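Local coordinates for AclR protein (Streptomyces galilaeus, PDB 2GEY), which is a putative hydroxylase of aromatic polyketide antibiotic biosynthesis, built on the SnoaL-like alpha+beta barrel fold, that probably acts on a polycyclic polyketide intermediate, at residues Lys56-Leu61 / Ala83-Phe89; Glu88-Val92 / Leu126-Lys132; Leu103-Leu107 / Glu116-Val120. One frame throughout, in Å; residues are numbered along the deposited sequence.

Contact 1: Lys56-Leu61 / Ala83-Phe89; sequences KAFPDL and ATHQGEF
Here the C-terminal end of helix 44-57 and the turn after it meet the end of strand 74-84 and the loop that follows, burying 528 Å² in all. The helix runs to Ala57; Phe58 leaves helical angles (phi/psi -127/67) and starts a type I turn closed by Leu61 N to Phe58 O, 3.1 Å. CA atoms pair Ala57 with Gly87 (3.8 Å), Phe58 with His85 (5.4 Å) and Leu61 with Ala83 (4.2 Å). The carbonyl O of Ala57, at the helix end, accepts two hydrogen bonds, from Gln86 N and Gly87 N, each 2.9 Å. Glycine suits position 87, since an ideal CB there would lie 2.7 Å from Lys56 O. Asp60, chi1 p, directs its carboxylate at the strand end: Thr84 N donates to Asp60 OD1 (2.8 Å, 171°) and Thr84 OG1 to Asp60 OD2 (2.6 Å). Phe58, chi1 m, turns its ring edge to the face of Phe89 (chi1 t), centroids 4.9 Å apart and planes at 67°; His85 completes the aromatic cluster, and Leu126 of helix 124-129 touches both phenylalanines. Ala83 CB packs 3.7 Å from Phe58 CB and 3.8 Å from Leu61 CB. At the solvent side, water 1 bridges Lys56 NZ (2.7 Å) and Glu88 O (2.6 Å). A helix-end carbonyl held by two successive loop amides, with Asp60 bonded to Thr84, here joins helix 44-57 to the end of strand 74-84 in the SnoaL-like alpha+beta barrel of the NTF2 clan.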
ATOM      1  N   LYS A  56     -16.819  13.035  -8.427  1.00 28.39           N
ATOM      2  CA  LYS A  56     -16.941  14.361  -9.038  1.00 28.22           C
ATOM      3  C   LYS A  56     -15.608  14.861  -9.614  1.00 27.66           C
ATOM      4  O   LYS A  56     -15.565  15.427 -10.704  1.00 26.69           O
ATOM      5  CB  LYS A  56     -17.464  15.371  -8.016  1.00 28.76           C
ATOM      6  CG  LYS A  56     -17.834  16.696  -8.626  1.00 29.46           C
ATOM      7  CD  LYS A  56     -18.157  17.760  -7.577  1.00 30.36           C
ATOM      8  CE  LYS A  56     -18.073  19.161  -8.176  1.00 31.85           C
ATOM      9  NZ  LYS A  56     -16.670  19.523  -8.605  1.00 33.20           N
ATOM     10  N   ALA A  57     -14.526  14.642  -8.874  1.00 26.83           N
ATOM     11  CA  ALA A  57     -13.198  15.103  -9.278  1.00 26.59           C
ATOM     12  C   ALA A  57     -12.654  14.280 -10.447  1.00 26.14           C
ATOM     13  O   ALA A  57     -11.982  14.823 -11.338  1.00 25.98           O
ATOM     14  CB  ALA A  57     -12.246  15.034  -8.106  1.00 26.59           C
ATOM     15  N   PHE A  58     -12.967  12.982 -10.428  1.00 25.52           N
ATOM     16  CA  PHE A  58     -12.468  12.002 -11.394  1.00 25.17           C
ATOM     17  C   PHE A  58     -13.630  11.224 -12.037  1.00 24.72           C
ATOM     18  O   PHE A  58     -13.770  10.013 -11.831  1.00 24.38           O
ATOM     19  CB  PHE A  58     -11.499  11.066 -10.679  1.00 25.09           C
ATOM     20  CG  PHE A  58     -10.409  11.795  -9.947  1.00 25.13           C
ATOM     21  CD1 PHE A  58      -9.417  12.456 -10.653  1.00 24.78           C
ATOM     22  CD2 PHE A  58     -10.402  11.864  -8.557  1.00 25.74           C
ATOM     23  CE1 PHE A  58      -8.418  13.153  -9.994  1.00 24.72           C
ATOM     24  CE2 PHE A  58      -9.396  12.558  -7.887  1.00 25.62           C
ATOM     25  CZ  PHE A  58      -8.410  13.207  -8.611  1.00 24.69           C
ATOM     26  N   PRO A  59     -14.453  11.919 -12.839  1.00 24.75           N
ATOM     27  CA  PRO A  59     -15.726  11.369 -13.340  1.00 24.76           C
ATOM     28  C   PRO A  59     -15.610  10.180 -14.292  1.00 24.73           C
ATOM     29  O   PRO A  59     -16.608   9.490 -14.532  1.00 24.83           O
ATOM     30  CB  PRO A  59     -16.358  12.560 -14.058  1.00 24.92           C
ATOM     31  CG  PRO A  59     -15.237  13.436 -14.427  1.00 25.20           C
ATOM     32  CD  PRO A  59     -14.240  13.300 -13.315  1.00 24.84           C
ATOM     33  N   ASP A  60     -14.414   9.958 -14.832  1.00 24.14           N
ATOM     34  CA  ASP A  60     -14.167   8.869 -15.768  1.00 24.33           C
ATOM     35  C   ASP A  60     -13.298   7.778 -15.153  1.00 23.91           C
ATOM     36  O   ASP A  60     -12.700   6.969 -15.868  1.00 23.63           O
ATOM     37  CB  ASP A  60     -13.506   9.416 -17.036  1.00 24.49           C
ATOM     38  CG  ASP A  60     -12.175  10.104 -16.770  1.00 25.78           C
ATOM     39  OD1 ASP A  60     -11.718  10.183 -15.606  1.00 25.53           O
ATOM     40  OD2 ASP A  60     -11.579  10.582 -17.749  1.00 29.42           O
ATOM     41  N   LEU A  61     -13.221   7.741 -13.828  1.00 23.64           N
ATOM     42  CA  LEU A  61     -12.277   6.839 -13.183  1.00 23.76           C
ATOM     43  C   LEU A  61     -12.575   5.384 -13.536  1.00 23.71           C
ATOM     44  O   LEU A  61     -13.731   5.010 -13.793  1.00 23.41           O
ATOM     45  CB  LEU A  61     -12.239   7.045 -11.668  1.00 23.63           C
ATOM     46  CG  LEU A  61     -13.504   6.719 -10.872  1.00 24.49           C
ATOM     47  CD1 LEU A  61     -13.595   5.228 -10.541  1.00 25.07           C
ATOM     48  CD2 LEU A  61     -13.539   7.556  -9.590  1.00 24.14           C
ATOM     49  N   ALA A  83      -7.697   7.814 -14.108  1.00 24.49           N
ATOM     50  CA  ALA A  83      -8.739   8.785 -14.378  1.00 25.14           C
ATOM     51  C   ALA A  83      -8.155  10.049 -14.982  1.00 25.51           C
ATOM     52  O   ALA A  83      -6.938  10.185 -15.107  1.00 25.04           O
ATOM     53  CB  ALA A  83      -9.464   9.131 -13.089  1.00 25.05           C
ATOM     54  N   THR A  84      -9.047  10.969 -15.332  1.00 26.25           N
ATOM     55  CA  THR A  84      -8.660  12.324 -15.712  1.00 26.84           C
ATOM     56  C   THR A  84      -9.110  13.267 -14.598  1.00 26.93           C
ATOM     57  O   THR A  84     -10.196  13.100 -14.035  1.00 26.21           O
ATOM     58  CB  THR A  84      -9.323  12.742 -17.036  1.00 27.09           C
ATOM     59  OG1 THR A  84      -9.220  11.670 -17.975  1.00 30.61           O
ATOM     60  CG2 THR A  84      -8.637  13.944 -17.607  1.00 27.80           C
ATOM     61  N   HIS A  85      -8.282  14.262 -14.291  1.00 27.07           N
ATOM     62  CA  HIS A  85      -8.599  15.232 -13.251  1.00 27.52           C
ATOM     63  C   HIS A  85      -9.479  16.334 -13.844  1.00 27.79           C
ATOM     64  O   HIS A  85      -8.977  17.279 -14.464  1.00 27.44           O
ATOM     65  CB  HIS A  85      -7.316  15.810 -12.630  1.00 27.48           C
ATOM     66  CG  HIS A  85      -7.565  16.737 -11.480  1.00 27.55           C
ATOM     67  ND1 HIS A  85      -6.676  17.723 -11.108  1.00 27.53           N
ATOM     68  CD2 HIS A  85      -8.614  16.836 -10.629  1.00 28.03           C
ATOM     69  CE1 HIS A  85      -7.163  18.382 -10.071  1.00 27.99           C
ATOM     70  NE2 HIS A  85      -8.342  17.869  -9.766  1.00 27.87           N
ATOM     71  N   GLN A  86     -10.791  16.187 -13.654  1.00 28.29           N
ATOM     72  CA  GLN A  86     -11.790  17.071 -14.260  1.00 28.93           C
ATOM     73  C   GLN A  86     -12.494  17.983 -13.257  1.00 29.21           C
ATOM     74  O   GLN A  86     -13.090  18.987 -13.658  1.00 28.86           O
ATOM     75  CB  GLN A  86     -12.861  16.249 -14.992  1.00 29.35           C
ATOM     76  CG  GLN A  86     -12.348  15.315 -16.083  1.00 31.09           C
ATOM     77  CD  GLN A  86     -11.852  16.027 -17.337  1.00 35.56           C
ATOM     78  OE1 GLN A  86     -11.400  15.379 -18.282  1.00 39.41           O
ATOM     79  NE2 GLN A  86     -11.936  17.351 -17.357  1.00 37.07           N
ATOM     80  N   GLY A  87     -12.446  17.644 -11.971  1.00 29.34           N
ATOM     81  CA  GLY A  87     -13.052  18.478 -10.925  1.00 30.16           C
ATOM     82  C   GLY A  87     -12.062  18.809  -9.827  1.00 30.48           C
ATOM     83  O   GLY A  87     -11.076  18.100  -9.649  1.00 30.09           O
ATOM     84  N   GLU A  88     -12.313  19.895  -9.093  1.00 31.17           N
ATOM     85  CA  GLU A  88     -11.412  20.297  -8.019  0.50 31.28           C
ATOM     86  C   GLU A  88     -11.233  19.152  -7.020  1.00 31.42           C
ATOM     87  O   GLU A  88     -12.188  18.464  -6.658  1.00 31.25           O
ATOM     88  CB  GLU A  88     -11.903  21.566  -7.307  0.50 31.49           C
ATOM     89  CG  GLU A  88     -10.842  22.220  -6.411  0.50 31.53           C
ATOM     90  CD  GLU A  88     -11.337  23.469  -5.695  0.50 31.97           C
ATOM     91  OE1 GLU A  88     -11.027  23.630  -4.495  0.50 33.46           O
ATOM     92  OE2 GLU A  88     -12.010  24.306  -6.333  0.50 32.85           O
ATOM     93  N   PHE A  89      -9.988  18.945  -6.598  1.00 31.42           N
ATOM     94  CA  PHE A  89      -9.659  17.895  -5.649  1.00 31.96           C
ATOM     95  C   PHE A  89      -8.511  18.337  -4.750  1.00 32.54           C
ATOM     96  O   PHE A  89      -7.492  18.824  -5.238  1.00 32.30           O
ATOM     97  CB  PHE A  89      -9.283  16.610  -6.388  1.00 31.36           C
ATOM     98  CG  PHE A  89      -9.232  15.403  -5.502  1.00 30.93           C
ATOM     99  CD1 PHE A  89     -10.393  14.900  -4.933  1.00 31.19           C
ATOM    100  CD2 PHE A  89      -8.032  14.775  -5.224  1.00 30.32           C
ATOM    101  CE1 PHE A  89     -10.355  13.789  -4.108  1.00 31.08           C
ATOM    102  CE2 PHE A  89      -7.983  13.662  -4.397  1.00 31.20           C
ATOM    103  CZ  PHE A  89      -9.148  13.166  -3.841  1.00 31.00           C
TER
HETATM  104  O   HOH W   1     -14.511  18.092  -7.762  1.00 34.38           O

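Contact 2: Glu88-Val92 / Leu126-Lys132; sequences EFMGV and LLVRLGK
A type I' turn, Phe89 to Val92, in the loop between strands 74-84 and 98-110 packs against the last helical residues and Schellman-type end of helix 124-129, burying 336 Å² and so joining this loop to the helix end. The turn places Met90 (phi/psi 49/39) and Gly91 (77/5) at its corners and is closed in both directions, by Val92 N to Phe89 O (2.9 Å) and Phe89 N to Val92 O (3.1 Å). Along the helix, Leu126 comes first: chi1 t and chi2 p bring its CD2 to 3.9 Å from CE2 of Phe89, whose ring also meets Phe58 edge-to-face. Leu127 follows with its CD2 3.4 Å from Met90 CE, while its other neighbours include Leu133 of the second subunit. Leu130 is the central residue of the contact, its CA nearest that of Val92 at 6.6 Å; with chi1 m and chi2 t its CD1 sits 3.2 Å from Met90 CE and 3.8 Å from Phe89 CD2, at the ring edge, and its CD2 is 4.0 Å from Val92 CG1. Gly131 takes positive phi (79/14) as the chain leaves the helix; Gly131 N to Val128 O (3.0 Å) and Lys132 N to Leu127 O (2.8 Å) are the two bonds back into the last turn. Lys132 then folds over the turn, with its CE 3.8 Å from Val92 CG2, and its NZ makes one weak hydrogen bond, 3.3 Å long, to Met90 O.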
ATOM      1  N   GLU A  88     -12.313  19.895  -9.093  1.00 31.17           N
ATOM      2  CA  GLU A  88     -11.412  20.297  -8.019  0.50 31.28           C
ATOM      3  C   GLU A  88     -11.233  19.152  -7.020  1.00 31.42           C
ATOM      4  O   GLU A  88     -12.188  18.464  -6.658  1.00 31.25           O
ATOM      5  CB  GLU A  88     -11.903  21.566  -7.307  0.50 31.49           C
ATOM      6  CG  GLU A  88     -10.842  22.220  -6.411  0.50 31.53           C
ATOM      7  CD  GLU A  88     -11.337  23.469  -5.695  0.50 31.97           C
ATOM      8  OE1 GLU A  88     -11.027  23.630  -4.495  0.50 33.46           O
ATOM      9  OE2 GLU A  88     -12.010  24.306  -6.333  0.50 32.85           O
ATOM     10  N   PHE A  89      -9.988  18.945  -6.598  1.00 31.42           N
ATOM     11  CA  PHE A  89      -9.659  17.895  -5.649  1.00 31.96           C
ATOM     12  C   PHE A  89      -8.511  18.337  -4.750  1.00 32.54           C
ATOM     13  O   PHE A  89      -7.492  18.824  -5.238  1.00 32.30           O
ATOM     14  CB  PHE A  89      -9.283  16.610  -6.388  1.00 31.36           C
ATOM     15  CG  PHE A  89      -9.232  15.403  -5.502  1.00 30.93           C
ATOM     16  CD1 PHE A  89     -10.393  14.900  -4.933  1.00 31.19           C
ATOM     17  CD2 PHE A  89      -8.032  14.775  -5.224  1.00 30.32           C
ATOM     18  CE1 PHE A  89     -10.355  13.789  -4.108  1.00 31.08           C
ATOM     19  CE2 PHE A  89      -7.983  13.662  -4.397  1.00 31.20           C
ATOM     20  CZ  PHE A  89      -9.148  13.166  -3.841  1.00 31.00           C
ATOM     21  N   MET A  90      -8.694  18.165  -3.440  1.00 33.63           N
ATOM     22  CA  MET A  90      -7.726  18.598  -2.425  1.00 34.61           C
ATOM     23  C   MET A  90      -7.277  20.044  -2.623  1.00 34.44           C
ATOM     24  O   MET A  90      -6.105  20.371  -2.436  1.00 34.77           O
ATOM     25  CB  MET A  90      -6.505  17.681  -2.419  1.00 34.87           C
ATOM     26  CG  MET A  90      -6.824  16.223  -2.203  1.00 36.05           C
ATOM     27  SD  MET A  90      -5.359  15.197  -1.988  1.00 38.85           S
ATOM     28  CE  MET A  90      -4.302  15.768  -3.302  1.00 38.66           C
ATOM     29  N   GLY A  91      -8.217  20.903  -3.012  1.00 34.49           N
ATOM     30  CA  GLY A  91      -7.938  22.314  -3.230  1.00 34.30           C
ATOM     31  C   GLY A  91      -7.218  22.642  -4.527  1.00 34.20           C
ATOM     32  O   GLY A  91      -6.874  23.796  -4.761  1.00 34.29           O
ATOM     33  N   VAL A  92      -6.997  21.643  -5.378  1.00 33.84           N
ATOM     34  CA  VAL A  92      -6.291  21.847  -6.643  1.00 33.71           C
ATOM     35  C   VAL A  92      -7.282  21.886  -7.801  1.00 33.64           C
ATOM     36  O   VAL A  92      -8.071  20.959  -7.976  1.00 33.44           O
ATOM     37  CB  VAL A  92      -5.265  20.724  -6.889  1.00 33.46           C
ATOM     38  CG1 VAL A  92      -4.545  20.929  -8.221  1.00 33.55           C
ATOM     39  CG2 VAL A  92      -4.279  20.667  -5.744  1.00 33.27           C
ATOM     40  N   LEU A 126      -0.758  10.366  -7.404  1.00 26.81           N
ATOM     41  CA  LEU A 126      -1.746  11.426  -7.564  1.00 26.96           C
ATOM     42  C   LEU A 126      -1.271  12.712  -6.905  1.00 26.91           C
ATOM     43  O   LEU A 126      -1.436  13.804  -7.461  1.00 27.15           O
ATOM     44  CB  LEU A 126      -3.092  10.999  -6.970  1.00 26.78           C
ATOM     45  CG  LEU A 126      -4.232  12.022  -7.044  1.00 27.22           C
ATOM     46  CD1 LEU A 126      -4.527  12.406  -8.488  1.00 28.18           C
ATOM     47  CD2 LEU A 126      -5.479  11.464  -6.378  1.00 27.43           C
ATOM     48  N   LEU A 127      -0.683  12.588  -5.718  1.00 27.01           N
ATOM     49  CA  LEU A 127      -0.165  13.760  -5.011  1.00 27.41           C
ATOM     50  C   LEU A 127       0.915  14.479  -5.818  1.00 27.43           C
ATOM     51  O   LEU A 127       0.984  15.711  -5.801  1.00 26.89           O
ATOM     52  CB  LEU A 127       0.359  13.384  -3.625  1.00 27.76           C
ATOM     53  CG  LEU A 127      -0.705  12.908  -2.628  1.00 28.52           C
ATOM     54  CD1 LEU A 127      -0.046  12.209  -1.442  1.00 29.53           C
ATOM     55  CD2 LEU A 127      -1.585  14.061  -2.162  1.00 30.14           C
ATOM     56  N   VAL A 128       1.735  13.714  -6.535  1.00 27.79           N
ATOM     57  CA  VAL A 128       2.726  14.295  -7.438  1.00 28.38           C
ATOM     58  C   VAL A 128       2.035  15.049  -8.584  1.00 28.74           C
ATOM     59  O   VAL A 128       2.402  16.188  -8.888  1.00 28.39           O
ATOM     60  CB  VAL A 128       3.693  13.217  -7.980  1.00 28.32           C
ATOM     61  CG1 VAL A 128       4.620  13.798  -9.047  1.00 29.07           C
ATOM     62  CG2 VAL A 128       4.511  12.640  -6.843  1.00 28.06           C
ATOM     63  N   ARG A 129       1.029  14.424  -9.200  1.00 29.07           N
ATOM     64  CA  ARG A 129       0.296  15.039 -10.314  1.00 29.67           C
ATOM     65  C   ARG A 129      -0.426  16.315  -9.909  1.00 29.58           C
ATOM     66  O   ARG A 129      -0.538  17.257 -10.704  1.00 29.71           O
ATOM     67  CB  ARG A 129      -0.710  14.056 -10.915  1.00 30.59           C
ATOM     68  CG  ARG A 129      -0.083  12.978 -11.766  1.00 33.26           C
ATOM     69  CD  ARG A 129       0.448  13.516 -13.095  1.00 38.38           C
ATOM     70  NE  ARG A 129       1.774  12.956 -13.349  1.00 40.98           N
ATOM     71  CZ  ARG A 129       2.937  13.600 -13.235  1.00 41.69           C
ATOM     72  NH1 ARG A 129       3.004  14.890 -12.909  1.00 41.88           N
ATOM     73  NH2 ARG A 129       4.061  12.936 -13.476  1.00 43.33           N
ATOM     74  N   LEU A 130      -0.906  16.352  -8.670  1.00 29.16           N
ATOM     75  CA  LEU A 130      -1.580  17.530  -8.149  1.00 29.26           C
ATOM     76  C   LEU A 130      -0.626  18.569  -7.566  1.00 28.85           C
ATOM     77  O   LEU A 130      -1.079  19.606  -7.080  1.00 28.28           O
ATOM     78  CB  LEU A 130      -2.600  17.122  -7.090  1.00 29.32           C
ATOM     79  CG  LEU A 130      -3.747  16.267  -7.626  1.00 30.92           C
ATOM     80  CD1 LEU A 130      -4.698  15.955  -6.520  1.00 31.97           C
ATOM     81  CD2 LEU A 130      -4.474  16.946  -8.761  1.00 31.38           C
ATOM     82  N   GLY A 131       0.678  18.288  -7.603  1.00 28.71           N
ATOM     83  CA  GLY A 131       1.692  19.238  -7.161  1.00 28.84           C
ATOM     84  C   GLY A 131       1.887  19.319  -5.658  1.00 28.94           C
ATOM     85  O   GLY A 131       2.519  20.263  -5.162  1.00 28.47           O
ATOM     86  N   LYS A 132       1.356  18.341  -4.928  1.00 28.67           N
ATOM     87  CA  LYS A 132       1.483  18.306  -3.471  1.00 29.20           C
ATOM     88  C   LYS A 132       2.833  17.737  -3.060  1.00 29.34           C
ATOM     89  O   LYS A 132       3.318  18.011  -1.960  1.00 29.45           O
ATOM     90  CB  LYS A 132       0.377  17.456  -2.851  1.00 29.36           C
ATOM     91  CG  LYS A 132      -1.036  17.938  -3.136  1.00 29.89           C
ATOM     92  CD  LYS A 132      -1.304  19.291  -2.498  1.00 31.08           C
ATOM     93  CE  LYS A 132      -2.795  19.562  -2.378  0.50 30.88           C
ATOM     94  NZ  LYS A 132      -3.439  18.615  -1.425  0.50 31.72           N
TER

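Contact 3: Leu103-Leu107 / Glu116-Val120; sequences LVEEL and EHWDV
Strands 98-110 and 113-122 form an antiparallel hairpin, and residues 103-107 and 116-120 are a regular part of its ladder: axes 4.7 Å apart, directions at 165°, 425 Å² buried. Val104-Val120 and Glu106-Trp118 are hydrogen-bonded pairs (CA-CA 5.3 and 5.0 Å); Glu105-Asp119 and Leu107-His117 are non-hydrogen-bonded pairs (4.6 and 4.7 Å). Each hydrogen-bonded pair is doubly linked: Val104 N to Val120 O 2.9 Å and Val120 N to Val104 O 3.0 Å; Glu106 N to Trp118 O and Trp118 N to Glu106 O, both 2.8 Å. Water 2 donates to Val104 O (3.0 Å) and, weakly, to Trp118 O (3.2 Å). The outward amides of Leu103, Glu105 and Leu107 face strand 74-84, whose Ile79, Leu77 and Val75 are their backbone partners; across the hairpin, the His117 backbone bonds to Val34 of strand 33-37. Glu116 OE1 forms a salt bridge with Arg108, and its OE2 a hydrogen bond with Tyr36. On the face of Glu105, Leu107, His117 and Asp119, His117 NE2 donates a weak 3.3 Å bond to Glu105 OE2, while His117 ND1 pairs with His35 and Asp119 OD1 with Ser37. The face of Val104, Glu106, Trp118 and Val120 meets the second subunit. There Glu106, all-trans to chi2, bridges Arg74 of its own chain and Arg78 and Ser67 of the second, and Trp118 makes a cation-pi contact with the same Arg78. The chemistry divides the hairpin: one face carries polar side chains beside Leu107, with Glu105 OE1 bonded to glycerol, probably from the crystallisation liquor but a possible pocket marker, and the other carries a charge-compensated dimer interface.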
ATOM      1  N   LEU A 103      -4.470   0.982  -4.503  1.00 24.20           N
ATOM      2  CA  LEU A 103      -5.038   0.681  -3.199  0.50 24.34           C
ATOM      3  C   LEU A 103      -5.270  -0.807  -3.030  1.00 24.13           C
ATOM      4  O   LEU A 103      -5.311  -1.544  -4.008  1.00 23.68           O
ATOM      5  CB  LEU A 103      -6.349   1.447  -3.020  0.50 24.42           C
ATOM      6  CG  LEU A 103      -7.407   1.205  -4.105  0.50 24.56           C
ATOM      7  CD1 LEU A 103      -8.402   0.166  -3.662  0.50 24.51           C
ATOM      8  CD2 LEU A 103      -8.121   2.492  -4.476  0.50 25.47           C
ATOM      9  N   VAL A 104      -5.416  -1.220  -1.780  1.00 24.38           N
ATOM     10  CA  VAL A 104      -5.899  -2.543  -1.453  1.00 24.96           C
ATOM     11  C   VAL A 104      -7.152  -2.340  -0.612  1.00 25.24           C
ATOM     12  O   VAL A 104      -7.153  -1.568   0.354  1.00 25.10           O
ATOM     13  CB  VAL A 104      -4.860  -3.402  -0.698  1.00 24.77           C
ATOM     14  CG1 VAL A 104      -5.494  -4.725  -0.230  1.00 25.63           C
ATOM     15  CG2 VAL A 104      -3.661  -3.670  -1.582  1.00 25.49           C
ATOM     16  N   GLU A 105      -8.231  -3.012  -1.000  1.00 25.85           N
ATOM     17  CA  GLU A 105      -9.454  -3.022  -0.216  1.00 26.68           C
ATOM     18  C   GLU A 105      -9.642  -4.412   0.351  1.00 26.11           C
ATOM     19  O   GLU A 105      -9.489  -5.391  -0.370  1.00 25.89           O
ATOM     20  CB  GLU A 105     -10.657  -2.672  -1.088  1.00 27.08           C
ATOM     21  CG  GLU A 105     -10.625  -1.230  -1.559  1.00 30.60           C
ATOM     22  CD  GLU A 105     -11.888  -0.790  -2.243  1.00 32.16           C
ATOM     23  OE1 GLU A 105     -11.945  -0.908  -3.493  1.00 39.92           O
ATOM     24  OE2 GLU A 105     -12.817  -0.305  -1.545  1.00 39.27           O
ATOM     25  N   GLU A 106      -9.987  -4.488   1.631  1.00 25.51           N
ATOM     26  CA  GLU A 106     -10.268  -5.754   2.277  1.00 25.55           C
ATOM     27  C   GLU A 106     -11.682  -5.675   2.820  1.00 25.08           C
ATOM     28  O   GLU A 106     -12.050  -4.685   3.452  1.00 24.33           O
ATOM     29  CB  GLU A 106      -9.245  -6.040   3.379  1.00 25.68           C
ATOM     30  CG  GLU A 106      -9.393  -7.400   4.044  1.00 25.69           C
ATOM     31  CD  GLU A 106      -8.375  -7.646   5.141  1.00 27.23           C
ATOM     32  OE1 GLU A 106      -7.394  -6.869   5.268  1.00 29.12           O
ATOM     33  OE2 GLU A 106      -8.548  -8.642   5.878  1.00 30.40           O
ATOM     34  N   LEU A 107     -12.461  -6.728   2.581  1.00 24.81           N
ATOM     35  CA  LEU A 107     -13.871  -6.767   2.955  0.50 24.99           C
ATOM     36  C   LEU A 107     -14.182  -8.052   3.704  1.00 24.95           C
ATOM     37  O   LEU A 107     -13.692  -9.117   3.335  1.00 24.66           O
ATOM     38  CB  LEU A 107     -14.758  -6.695   1.708  0.50 25.07           C
ATOM     39  CG  LEU A 107     -14.672  -5.457   0.810  0.50 25.21           C
ATOM     40  CD1 LEU A 107     -15.670  -5.594  -0.321  0.50 26.55           C
ATOM     41  CD2 LEU A 107     -14.918  -4.172   1.582  0.50 26.71           C
ATOM     42  N   GLU A 116     -17.412  -5.278   7.447  1.00 24.09           N
ATOM     43  CA  GLU A 116     -16.176  -4.556   7.723  1.00 24.67           C
ATOM     44  C   GLU A 116     -15.445  -4.295   6.426  1.00 24.40           C
ATOM     45  O   GLU A 116     -15.404  -5.161   5.538  1.00 23.74           O
ATOM     46  CB  GLU A 116     -15.262  -5.337   8.678  1.00 24.63           C
ATOM     47  CG  GLU A 116     -15.769  -5.401  10.110  1.00 25.58           C
ATOM     48  CD  GLU A 116     -14.770  -6.037  11.058  1.00 26.81           C
ATOM     49  OE1 GLU A 116     -14.589  -7.269  10.987  1.00 28.57           O
ATOM     50  OE2 GLU A 116     -14.184  -5.312  11.897  1.00 28.38           O
ATOM     51  N   HIS A 117     -14.844  -3.111   6.352  1.00 24.73           N
ATOM     52  CA  HIS A 117     -14.134  -2.657   5.174  0.50 25.03           C
ATOM     53  C   HIS A 117     -12.851  -1.945   5.617  1.00 24.94           C
ATOM     54  O   HIS A 117     -12.917  -0.980   6.374  1.00 24.80           O
ATOM     55  CB  HIS A 117     -15.069  -1.734   4.378  0.50 25.35           C
ATOM     56  CG  HIS A 117     -14.384  -0.900   3.345  0.50 25.92           C
ATOM     57  ND1 HIS A 117     -14.637   0.447   3.196  0.50 27.52           N
ATOM     58  CD2 HIS A 117     -13.451  -1.214   2.414  0.50 27.43           C
ATOM     59  CE1 HIS A 117     -13.894   0.925   2.214  0.50 28.25           C
ATOM     60  NE2 HIS A 117     -13.167  -0.060   1.722  0.50 28.32           N
ATOM     61  N   TRP A 118     -11.701  -2.440   5.164  1.00 24.94           N
ATOM     62  CA  TRP A 118     -10.409  -1.817   5.441  1.00 25.16           C
ATOM     63  C   TRP A 118      -9.765  -1.400   4.124  1.00 25.74           C
ATOM     64  O   TRP A 118      -9.812  -2.154   3.143  1.00 26.55           O
ATOM     65  CB  TRP A 118      -9.455  -2.796   6.131  1.00 24.83           C
ATOM     66  CG  TRP A 118      -9.917  -3.398   7.409  1.00 24.16           C
ATOM     67  CD1 TRP A 118      -9.625  -2.967   8.665  1.00 24.80           C
ATOM     68  CD2 TRP A 118     -10.702  -4.586   7.566  1.00 24.07           C
ATOM     69  NE1 TRP A 118     -10.187  -3.799   9.597  1.00 24.69           N
ATOM     70  CE2 TRP A 118     -10.858  -4.802   8.953  1.00 23.88           C
ATOM     71  CE3 TRP A 118     -11.280  -5.495   6.670  1.00 24.50           C
ATOM     72  CZ2 TRP A 118     -11.583  -5.884   9.470  1.00 24.41           C
ATOM     73  CZ3 TRP A 118     -12.007  -6.566   7.182  1.00 24.16           C
ATOM     74  CH2 TRP A 118     -12.150  -6.752   8.568  1.00 24.73           C
ATOM     75  N   ASP A 119      -9.154  -0.218   4.086  1.00 25.98           N
ATOM     76  CA  ASP A 119      -8.404   0.197   2.894  1.00 26.33           C
ATOM     77  C   ASP A 119      -6.983   0.609   3.241  1.00 26.01           C
ATOM     78  O   ASP A 119      -6.717   1.089   4.343  1.00 26.30           O
ATOM     79  CB  ASP A 119      -9.123   1.321   2.126  1.00 27.41           C
ATOM     80  CG  ASP A 119      -9.232   2.620   2.918  1.00 29.62           C
ATOM     81  OD1 ASP A 119      -8.204   3.135   3.417  1.00 33.43           O
ATOM     82  OD2 ASP A 119     -10.361   3.161   3.021  1.00 34.60           O
ATOM     83  N   VAL A 120      -6.082   0.385   2.297  1.00 25.27           N
ATOM     84  CA  VAL A 120      -4.746   0.953   2.333  1.00 25.25           C
ATOM     85  C   VAL A 120      -4.571   1.617   0.982  1.00 24.95           C
ATOM     86  O   VAL A 120      -4.532   0.940  -0.055  1.00 24.49           O
ATOM     87  CB  VAL A 120      -3.663  -0.118   2.568  1.00 24.93           C
ATOM     88  CG1 VAL A 120      -2.275   0.491   2.452  1.00 25.25           C
ATOM     89  CG2 VAL A 120      -3.852  -0.789   3.922  1.00 25.37           C
TER
HETATM   90  O   HOH W   2      -6.799  -3.189   2.864  1.00 24.99           O

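How the contacts relate
Contacts 1 and 2 are neighbours, with centres 11 Å apart, and share Glu88 and Phe89. They also touch directly: His85 ND1 lies 3.3 Å from Leu130 CD2, and Phe58 CZ lies 4.0 Å from Leu126 CD1. Contact 3 stands apart, its centre about 22 Å from contact 1 and 23 Å from contact 2, but it belongs to the same framework: strands 74-84 and 98-110 are adjacent in one sheet, and strand 113-122 leads into helix 124-129. Side chains of all three, Leu61, Phe89 and Glu105, lie about 4 Å from bound tetraethylene glycol, probably from the crystallisation liquor, though it may mark a pocket. Contacts 2 and 3 both reach the second subunit.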